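PDB 1YV1: nigerythrin from Desulfovibrio vulgaris subsp. vulgaris, which shows NADH peroxidase activity in vitro, combining a diiron centre with a rubredoxin-like iron centre for electron transfer. Local coordinates for residues 63-68 and 169-174; 71-76 and 147-152; 175-180 and 189-194. All coordinates share one frame; numbering follows the deposited sequence.

The three contacts run from the four-helix bundle into the rubredoxin-like domain. Interaction 1 sets strand 171-173, the first strand of the rubredoxin-like domain, beside helix 60-87. Interaction 2 lies further along the same helix, where it faces helix 136-161 across the diiron site, near the centre of the chain. Interaction 3 joins two loops of the rubredoxin-like domain around its own iron. Along the chain, the segments of interaction 2 fall between those of interaction 1, and interaction 3 follows. The centres of interactions 2 and 3 are about 9 Å apart, and those contacts touch. The two kinds of iron site therefore lie close together within one subunit.

Interaction 1: residues 63-68 and 169-174. With FE2 (Fe (II) ion), chain E.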
loop_
_atom_site.group_PDB
_atom_site.type_symbol
_atom_site.label_atom_id
_atom_site.label_comp_id
_atom_site.label_asym_id
_atom_site.label_seq_id
_atom_site.Cartn_x
_atom_site.Cartn_y
_atom_site.Cartn_z
ATOM N N ALA A 63 -12.941 11.383 3.040
ATOM C CA ALA A 63 -12.613 12.549 3.850
ATOM C C ALA A 63 -12.551 12.117 5.313
ATOM O O ALA A 63 -11.648 12.516 6.051
ATOM C CB ALA A 63 -13.672 13.631 3.672
ATOM N N ARG A 64 -13.516 11.301 5.728
ATOM C CA ARG A 64 -13.555 10.813 7.103
ATOM C C ARG A 64 -12.336 9.945 7.417
ATOM O O ARG A 64 -11.830 9.967 8.541
ATOM C CB ARG A 64 -14.850 10.033 7.364
ATOM C CG ARG A 64 -16.089 10.922 7.399
ATOM C CD ARG A 64 -17.347 10.181 7.853
ATOM N NE ARG A 64 -17.878 9.241 6.866
ATOM C CZ ARG A 64 -17.794 7.916 6.959
ATOM N NH1 ARG A 64 -17.193 7.346 7.999
ATOM N NH2 ARG A 64 -18.320 7.154 6.012
ATOM N N LEU A 65 -11.858 9.186 6.433
ATOM C CA LEU A 65 -10.680 8.352 6.654
ATOM C C LEU A 65 -9.464 9.250 6.854
ATOM O O LEU A 65 -8.632 8.995 7.721
ATOM C CB LEU A 65 -10.440 7.417 5.468
ATOM C CG LEU A 65 -9.166 6.561 5.531
ATOM C CD1 LEU A 65 -9.160 5.697 6.786
ATOM C CD2 LEU A 65 -9.094 5.693 4.278
ATOM N N PHE A 66 -9.351 10.298 6.043
ATOM C CA PHE A 66 -8.234 11.227 6.187
ATOM C C PHE A 66 -8.296 11.912 7.551
ATOM O O PHE A 66 -7.267 12.159 8.177
ATOM C CB PHE A 66 -8.265 12.286 5.080
ATOM C CG PHE A 66 -7.669 11.828 3.775
ATOM C CD1 PHE A 66 -8.331 12.061 2.575
ATOM C CD2 PHE A 66 -6.433 11.191 3.746
ATOM C CE1 PHE A 66 -7.767 11.664 1.359
ATOM C CE2 PHE A 66 -5.863 10.792 2.539
ATOM C CZ PHE A 66 -6.533 11.030 1.346
ATOM N N GLU A 67 -9.505 12.222 8.010
ATOM C CA GLU A 67 -9.665 12.871 9.305
ATOM C C GLU A 67 -9.302 11.916 10.433
ATOM O O GLU A 67 -8.680 12.318 11.413
ATOM C CB GLU A 67 -11.101 13.375 9.473
ATOM C CG GLU A 67 -11.467 14.456 8.470
ATOM C CD GLU A 67 -12.896 14.928 8.608
ATOM O OE1 GLU A 67 -13.810 14.079 8.552
ATOM O OE2 GLU A 67 -13.106 16.150 8.773
ATOM N N ALA A 68 -9.689 10.652 10.293
ATOM C CA ALA A 68 -9.379 9.654 11.310
ATOM C C ALA A 68 -7.873 9.413 11.363
ATOM O O ALA A 68 -7.297 9.266 12.441
ATOM C CB ALA A 68 -10.106 8.345 11.013
ATOM N N ASP A 169 -19.720 2.556 6.161
ATOM C CA ASP A 169 -18.897 2.116 7.281
ATOM C C ASP A 169 -18.235 3.305 7.957
ATOM O O ASP A 169 -17.853 4.279 7.307
ATOM C CB ASP A 169 -17.778 1.173 6.824
ATOM C CG ASP A 169 -18.250 -0.246 6.602
ATOM O OD1 ASP A 169 -19.432 -0.545 6.871
ATOM O OD2 ASP A 169 -17.422 -1.068 6.157
ATOM N N LYS A 170 -18.099 3.214 9.272
ATOM C CA LYS A 170 -17.433 4.260 10.026
ATOM C C LYS A 170 -16.009 3.770 10.249
ATOM O O LYS A 170 -15.736 2.572 10.157
ATOM C CB LYS A 170 -18.123 4.483 11.373
ATOM C CG LYS A 170 -19.486 5.144 11.265
ATOM C CD LYS A 170 -20.090 5.398 12.636
ATOM C CE LYS A 170 -21.301 6.319 12.541
ATOM N NZ LYS A 170 -20.927 7.670 12.025
ATOM N N PHE A 171 -15.099 4.697 10.513
ATOM C CA PHE A 171 -13.718 4.330 10.785
ATOM C C PHE A 171 -13.508 4.496 12.283
ATOM O O PHE A 171 -13.688 5.585 12.826
ATOM C CB PHE A 171 -12.753 5.222 10.005
ATOM C CG PHE A 171 -12.851 5.051 8.519
ATOM C CD1 PHE A 171 -13.551 5.966 7.742
ATOM C CD2 PHE A 171 -12.272 3.948 7.898
ATOM C CE1 PHE A 171 -13.677 5.787 6.368
ATOM C CE2 PHE A 171 -12.394 3.758 6.523
ATOM C CZ PHE A 171 -13.098 4.679 5.758
ATOM N N HIS A 172 -13.146 3.403 12.944
ATOM C CA HIS A 172 -12.932 3.413 14.384
ATOM C C HIS A 172 -11.456 3.576 14.713
ATOM O O HIS A 172 -10.619 2.785 14.281
ATOM C CB HIS A 172 -13.488 2.123 14.979
ATOM C CG HIS A 172 -14.964 1.970 14.783
ATOM N ND1 HIS A 172 -15.887 2.712 15.490
ATOM C CD2 HIS A 172 -15.677 1.203 13.924
ATOM C CE1 HIS A 172 -17.104 2.408 15.075
ATOM N NE2 HIS A 172 -17.005 1.495 14.126
ATOM N N LEU A 173 -11.152 4.615 15.483
ATOM C CA LEU A 173 -9.785 4.938 15.862
ATOM C C LEU A 173 -9.450 4.560 17.297
ATOM O O LEU A 173 -10.170 4.933 18.222
ATOM C CB LEU A 173 -9.557 6.442 15.684
ATOM C CG LEU A 173 -8.208 7.011 16.125
ATOM C CD1 LEU A 173 -7.121 6.532 15.176
ATOM C CD2 LEU A 173 -8.270 8.529 16.128
ATOM N N CYS A 174 -8.353 3.826 17.479
ATOM C CA CYS A 174 -7.912 3.436 18.814
ATOM C C CYS A 174 -7.212 4.648 19.426
ATOM O O CYS A 174 -6.266 5.174 18.849
ATOM C CB CYS A 174 -6.930 2.267 18.744
ATOM S SG CYS A 174 -6.226 1.859 20.357
HETATM FE FE FE2 E . -4.547 0.321 19.874
#
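Leu-65 places CG trans to its backbone N (chi1 175°), and this carries CD1 over one face of the Phe-171 ring. Phe-171 in turn holds CG opposite its carbonyl carbon (chi1 -65°), and the ring lies against the helix. The contact joins the ferritin-like helical bundle to the first strand of the rubredoxin-like domain. Helix 60-87 and strand 171-173 run almost parallel here, with short-segment axes 9.0 Å apart at closest.

The Leu-65 methyl makes a CH-pi contact, with CD1 3.9 Å from the Phe-171 ring centroid. Leu-65 CB touches the same ring at CE1, 3.7 Å away. Ala-68 CB adds a looser contact with Phe-171 CB. Ile-180 from the next strand also packs on Phe-171 and Ala-68.

Beside the ring contact, Arg-64 bends at chi3 and reaches the loop before the strand. Its end-on grip uses two nitrogens on one atom: NH1 and NH2 both donate to Asp-169 O, each at 3.2 Å. That oxygen lies in the guanidinium plane and also accepts a bond from Gln-61 NE2. Arg-64 NE is paired with Glu-60 in a salt bridge, which helps fix the guanidinium. Asp-169 sends its carboxylate to Lys-182.

At the far end, Leu-173 brings CD1 to 3.9 Å from Ala-68 O.

Interaction 2: residues 71-76 and 147-152. With FE2 (Fe (II) ion), chain C; FE2 (Fe (II) ion), chain D.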
loop_
_atom_site.group_PDB
_atom_site.type_symbol
_atom_site.label_atom_id
_atom_site.label_comp_id
_atom_site.label_asym_id
_atom_site.label_seq_id
_atom_site.Cartn_x
_atom_site.Cartn_y
_atom_site.Cartn_z
ATOM N N ALA A 71 -6.108 12.247 13.019
ATOM C CA ALA A 71 -6.259 12.113 14.462
ATOM C C ALA A 71 -5.276 11.068 14.987
ATOM O O ALA A 71 -4.729 11.204 16.085
ATOM C CB ALA A 71 -7.690 11.718 14.802
ATOM N N ALA A 72 -5.042 10.030 14.190
ATOM C CA ALA A 72 -4.116 8.976 14.583
ATOM C C ALA A 72 -2.705 9.541 14.720
ATOM O O ALA A 72 -1.979 9.197 15.653
ATOM C CB ALA A 72 -4.132 7.846 13.555
ATOM N N GLU A 73 -2.318 10.416 13.798
ATOM C CA GLU A 73 -0.984 10.994 13.859
ATOM C C GLU A 73 -0.859 11.910 15.078
ATOM O O GLU A 73 0.238 12.059 15.645
ATOM C CB GLU A 73 -0.669 11.757 12.566
ATOM C CG GLU A 73 -1.047 11.011 11.274
ATOM C CD GLU A 73 -0.540 9.570 11.199
ATOM O OE1 GLU A 73 0.086 9.102 12.180
ATOM O OE2 GLU A 73 -0.753 8.916 10.157
ATOM N N LEU A 74 -1.968 12.515 15.491
ATOM C CA LEU A 74 -1.947 13.392 16.656
ATOM C C LEU A 74 -1.681 12.543 17.898
ATOM O O LEU A 74 -1.054 12.997 18.856
ATOM C CB LEU A 74 -3.283 14.130 16.784
ATOM C CG LEU A 74 -3.332 15.334 17.725
ATOM C CD1 LEU A 74 -2.229 16.323 17.368
ATOM C CD2 LEU A 74 -4.696 15.993 17.616
ATOM N N ILE A 75 -2.160 11.303 17.870
ATOM C CA ILE A 75 -1.957 10.378 18.978
ATOM C C ILE A 75 -0.464 10.042 19.045
ATOM O O ILE A 75 0.132 10.004 20.123
ATOM C CB ILE A 75 -2.772 9.078 18.773
ATOM C CG1 ILE A 75 -4.265 9.385 18.922
ATOM C CG2 ILE A 75 -2.333 8.014 19.770
ATOM C CD1 ILE A 75 -5.173 8.229 18.540
ATOM N N HIS A 76 0.139 9.805 17.884
ATOM C CA HIS A 76 1.563 9.485 17.822
ATOM C C HIS A 76 2.387 10.655 18.340
ATOM O O HIS A 76 3.365 10.460 19.060
ATOM C CB HIS A 76 1.957 9.144 16.385
ATOM C CG HIS A 76 1.285 7.912 15.865
ATOM N ND1 HIS A 76 1.243 7.592 14.525
ATOM C CD2 HIS A 76 0.613 6.927 16.509
ATOM C CE1 HIS A 76 0.571 6.466 14.365
ATOM N NE2 HIS A 76 0.179 6.041 15.553
ATOM N N LEU A 147 3.577 0.206 13.834
ATOM C CA LEU A 147 2.507 -0.743 13.551
ATOM C C LEU A 147 1.260 -0.058 13.005
ATOM O O LEU A 147 0.584 -0.585 12.117
ATOM C CB LEU A 147 2.162 -1.534 14.816
ATOM C CG LEU A 147 3.265 -2.494 15.268
ATOM C CD1 LEU A 147 2.977 -3.000 16.677
ATOM C CD2 LEU A 147 3.357 -3.649 14.283
ATOM N N ALA A 148 0.963 1.126 13.529
ATOM C CA ALA A 148 -0.207 1.857 13.075
ATOM C C ALA A 148 -0.046 2.359 11.640
ATOM O O ALA A 148 -0.999 2.332 10.861
ATOM C CB ALA A 148 -0.487 3.025 14.007
ATOM N N GLU A 149 1.159 2.798 11.282
ATOM C CA GLU A 149 1.390 3.324 9.941
ATOM C C GLU A 149 1.153 2.291 8.840
ATOM O O GLU A 149 0.616 2.627 7.783
ATOM C CB GLU A 149 2.809 3.895 9.803
ATOM C CG GLU A 149 3.276 4.694 11.007
ATOM C CD GLU A 149 2.468 5.938 11.317
ATOM O OE1 GLU A 149 1.296 6.011 10.907
ATOM O OE2 GLU A 149 3.005 6.854 11.976
ATOM N N SER A 150 1.555 1.041 9.055
ATOM C CA SER A 150 1.328 0.040 8.017
ATOM C C SER A 150 -0.168 -0.235 7.867
ATOM O O SER A 150 -0.636 -0.554 6.775
ATOM C CB SER A 150 2.113 -1.248 8.300
ATOM O OG SER A 150 1.776 -1.826 9.542
ATOM N N VAL A 151 -0.923 -0.091 8.954
ATOM C CA VAL A 151 -2.369 -0.275 8.892
ATOM C C VAL A 151 -2.953 0.891 8.086
ATOM O O VAL A 151 -3.835 0.697 7.252
ATOM C CB VAL A 151 -3.001 -0.311 10.309
ATOM C CG1 VAL A 151 -4.511 -0.113 10.223
ATOM C CG2 VAL A 151 -2.688 -1.644 10.979
ATOM N N HIS A 152 -2.453 2.102 8.330
ATOM C CA HIS A 152 -2.916 3.277 7.593
ATOM C C HIS A 152 -2.677 3.092 6.094
ATOM O O HIS A 152 -3.529 3.438 5.274
ATOM C CB HIS A 152 -2.181 4.514 8.036
ATOM C CG HIS A 152 -2.429 4.880 9.496
ATOM N ND1 HIS A 152 -1.671 5.809 10.175
ATOM C CD2 HIS A 152 -3.356 4.434 10.376
ATOM C CE1 HIS A 152 -2.117 5.918 11.413
ATOM N NE2 HIS A 152 -3.141 5.096 11.562
HETATM FE FE FE2 C . 2.011 8.481 12.723
HETATM FE FE FE2 D . 0.064 7.139 9.626
HETATM O O HOH W 1 2.938 9.423 10.767
HETATM O O HOH W 2 1.650 8.555 8.852
#
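Glu-73 and His-152 reach in from opposite helices, as do His-76 and Glu-149, and the four side chains meet around two ferrous ions. This is the core of the diiron site of a ferritin-like four-helix bundle. Helices 60-87 and 136-161 run antiparallel here, their short-segment axes 11.3 Å apart.

The two glutamates have nearly the same shape. Each keeps CG opposite its carbonyl carbon and bends at chi2 (-50° in Glu-73, -62° in Glu-149). This bend swings each carboxylate inward. Both carboxylates bridge. Glu-73 OE1 binds the iron of chain C at 2.1 Å, and its OE2 binds the iron of chain D at 2.0 Å. Glu-149 does the converse, with OE2 on the iron of chain C and OE1 on that of chain D.

His-76 and His-152 bind these irons through ND1, one each. The His-76 ring stands 89° from the Glu-149 carboxylate plane. Ala-72 O lies over the centre of the His-76 ring, 3.5 Å above its plane. Ala-148 CB sits at the edge of that ring, 3.5 Å from NE2. Both NE2 atoms are tied to the rubredoxin-like domain: His-76 to Cys-177 O and His-152 to Gly-178 O. Held at ND1 by iron and at NE2 by a carbonyl, each ring has little freedom to rotate; the NE2 bonds are possible links for electron transfer.

Glu-40 and Glu-115 complete the ligand set, with one water on each iron. Glu-118, also a recognised iron ligand, is not bound in this all-ferrous state, where His-76 binds instead. This is consistent with iron that moves on changing redox state, and the water-bound positions are candidates for peroxide binding, as in rubrerythrins.

Interaction 3: residues 175-180 and 189-194; sequences PICGYI and CPICFR. With FE2 (Fe (II) ion), chain E.
Two cysteine knuckles of the rubredoxin-like domain face each other here around one ferrous ion. Cys-177 comes from the first, which also holds Cys-174, the fourth ligand; Cys-189 and Cys-192 come from the second. Each SG is 2.3 Å from the iron. Across the loops, Cys-177 SG lies 3.4 Å from Cys-189 SG.

The knuckles share their backbone shape. Gly-178 and Phe-193 both have positive phi (90° and 70°), which turns each loop back after its second cysteine. Amide hydrogens point at the sulfurs: Cys-192 N donates to Cys-189 SG at 3.5 Å. Weaker N-H...S bonds come from Tyr-179 N to Cys-177 SG and from Arg-194 N to Cys-192 SG. Such bonds probably help stabilise the negative charge on the thiolates.

Side chains pack across the two loops on both flanks of the iron. Tyr-179 holds CG trans to its backbone N (chi1 167°) and presents a ring face to Pro-190. Pro-190 CD sits 3.4 Å from the centroid of the Tyr-179 ring in a CH-pi contact. Cys-189 SG makes an oblique sulfur-aromatic contact with the same ring. The Tyr-179 hydroxyl pairs with His-181. Ile-191 packs CB 3.7 Å from Cys-177 SG. On the other flank, Ile-176 CG1 lies over a face of the Arg-194 guanidinium, 3.7 Å from NE. That NE is bonded to Thr-198.

Paired Cys-x-x-Cys knuckles around a single iron with four cysteine sulfurs are typical of rubredoxin-like sites, which as a rule carry one electron.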
loop_
_atom_site.group_PDB
_atom_site.type_symbol
_atom_site.label_atom_id
_atom_site.label_comp_id
_atom_site.label_asym_id
_atom_site.label_seq_id
_atom_site.Cartn_x
_atom_site.Cartn_y
_atom_site.Cartn_z
ATOM N N PRO A 175 -7.664 5.098 20.607
ATOM C CA PRO A 175 -7.071 6.259 21.279
ATOM C C PRO A 175 -5.657 6.056 21.810
ATOM O O PRO A 175 -4.956 7.024 22.109
ATOM C CB PRO A 175 -8.058 6.542 22.405
ATOM C CG PRO A 175 -8.522 5.159 22.772
ATOM C CD PRO A 175 -8.758 4.526 21.413
ATOM N N ILE A 176 -5.245 4.800 21.916
ATOM C CA ILE A 176 -3.931 4.477 22.452
ATOM C C ILE A 176 -2.797 4.378 21.432
ATOM O O ILE A 176 -1.696 4.872 21.684
ATOM C CB ILE A 176 -3.998 3.156 23.264
ATOM C CG1 ILE A 176 -5.018 3.296 24.400
ATOM C CG2 ILE A 176 -2.634 2.811 23.828
ATOM C CD1 ILE A 176 -4.721 4.435 25.352
ATOM N N CYS A 177 -3.060 3.772 20.276
ATOM C CA CYS A 177 -2.001 3.597 19.285
ATOM C C CYS A 177 -2.273 4.152 17.892
ATOM O O CYS A 177 -1.376 4.182 17.055
ATOM C CB CYS A 177 -1.662 2.113 19.164
ATOM S SG CYS A 177 -2.980 1.139 18.412
ATOM N N GLY A 178 -3.502 4.574 17.631
ATOM C CA GLY A 178 -3.799 5.115 16.315
ATOM C C GLY A 178 -4.261 4.090 15.295
ATOM O O GLY A 178 -4.367 4.392 14.106
ATOM N N TYR A 179 -4.517 2.869 15.742
ATOM C CA TYR A 179 -5.008 1.835 14.846
ATOM C C TYR A 179 -6.369 2.290 14.329
ATOM O O TYR A 179 -7.122 2.936 15.054
ATOM C CB TYR A 179 -5.169 0.516 15.606
ATOM C CG TYR A 179 -5.965 -0.535 14.864
ATOM C CD1 TYR A 179 -5.409 -1.233 13.792
ATOM C CD2 TYR A 179 -7.279 -0.830 15.232
ATOM C CE1 TYR A 179 -6.141 -2.205 13.108
ATOM C CE2 TYR A 179 -8.021 -1.798 14.555
ATOM C CZ TYR A 179 -7.443 -2.482 13.496
ATOM O OH TYR A 179 -8.153 -3.453 12.828
ATOM N N ILE A 180 -6.677 1.958 13.079
ATOM C CA ILE A 180 -7.961 2.319 12.490
ATOM C C ILE A 180 -8.616 1.087 11.897
ATOM O O ILE A 180 -7.978 0.322 11.172
ATOM C CB ILE A 180 -7.808 3.374 11.369
ATOM C CG1 ILE A 180 -7.310 4.691 11.967
ATOM C CG2 ILE A 180 -9.149 3.583 10.646
ATOM C CD1 ILE A 180 -6.973 5.737 10.930
ATOM N N CYS A 189 -8.431 -3.741 19.600
ATOM C CA CYS A 189 -7.311 -3.296 18.785
ATOM C C CYS A 189 -6.274 -4.417 18.670
ATOM O O CYS A 189 -5.836 -4.973 19.677
ATOM C CB CYS A 189 -6.674 -2.065 19.424
ATOM S SG CYS A 189 -5.250 -1.441 18.526
ATOM N N PRO A 190 -5.871 -4.768 17.439
ATOM C CA PRO A 190 -4.880 -5.832 17.251
ATOM C C PRO A 190 -3.463 -5.404 17.616
ATOM O O PRO A 190 -2.571 -6.241 17.757
ATOM C CB PRO A 190 -5.021 -6.171 15.773
ATOM C CG PRO A 190 -5.346 -4.842 15.171
ATOM C CD PRO A 190 -6.372 -4.283 16.140
ATOM N N ILE A 191 -3.258 -4.100 17.772
ATOM C CA ILE A 191 -1.944 -3.580 18.120
ATOM C C ILE A 191 -1.723 -3.482 19.628
ATOM O O ILE A 191 -0.666 -3.872 20.121
ATOM C CB ILE A 191 -1.707 -2.189 17.475
ATOM C CG1 ILE A 191 -1.627 -2.339 15.952
ATOM C CG2 ILE A 191 -0.426 -1.559 18.025
ATOM C CD1 ILE A 191 -1.490 -1.031 15.205
ATOM N N CYS A 192 -2.714 -2.975 20.362
ATOM C CA CYS A 192 -2.569 -2.825 21.811
ATOM C C CYS A 192 -3.662 -3.496 22.645
ATOM O O CYS A 192 -3.657 -3.388 23.875
ATOM C CB CYS A 192 -2.496 -1.341 22.180
ATOM S SG CYS A 192 -4.053 -0.444 21.973
ATOM N N PHE A 193 -4.592 -4.173 21.978
ATOM C CA PHE A 193 -5.689 -4.889 22.637
ATOM C C PHE A 193 -6.764 -4.021 23.288
ATOM O O PHE A 193 -7.613 -4.521 24.031
ATOM C CB PHE A 193 -5.128 -5.876 23.671
ATOM C CG PHE A 193 -4.498 -7.104 23.065
ATOM C CD1 PHE A 193 -4.288 -7.198 21.691
ATOM C CD2 PHE A 193 -4.112 -8.168 23.872
ATOM C CE1 PHE A 193 -3.703 -8.333 21.133
ATOM C CE2 PHE A 193 -3.526 -9.307 23.325
ATOM C CZ PHE A 193 -3.321 -9.390 21.953
ATOM N N ARG A 194 -6.736 -2.727 23.002
ATOM C CA ARG A 194 -7.725 -1.808 23.547
ATOM C C ARG A 194 -9.121 -2.250 23.103
ATOM O O ARG A 194 -9.366 -2.448 21.916
ATOM C CB ARG A 194 -7.453 -0.393 23.031
ATOM C CG ARG A 194 -8.280 0.699 23.690
ATOM C CD ARG A 194 -7.834 0.916 25.119
ATOM N NE ARG A 194 -8.341 2.169 25.670
ATOM C CZ ARG A 194 -7.923 2.692 26.816
ATOM N NH1 ARG A 194 -6.994 2.063 27.527
ATOM N NH2 ARG A 194 -8.423 3.842 27.251
HETATM FE FE FE2 E . -4.547 0.321 19.874
#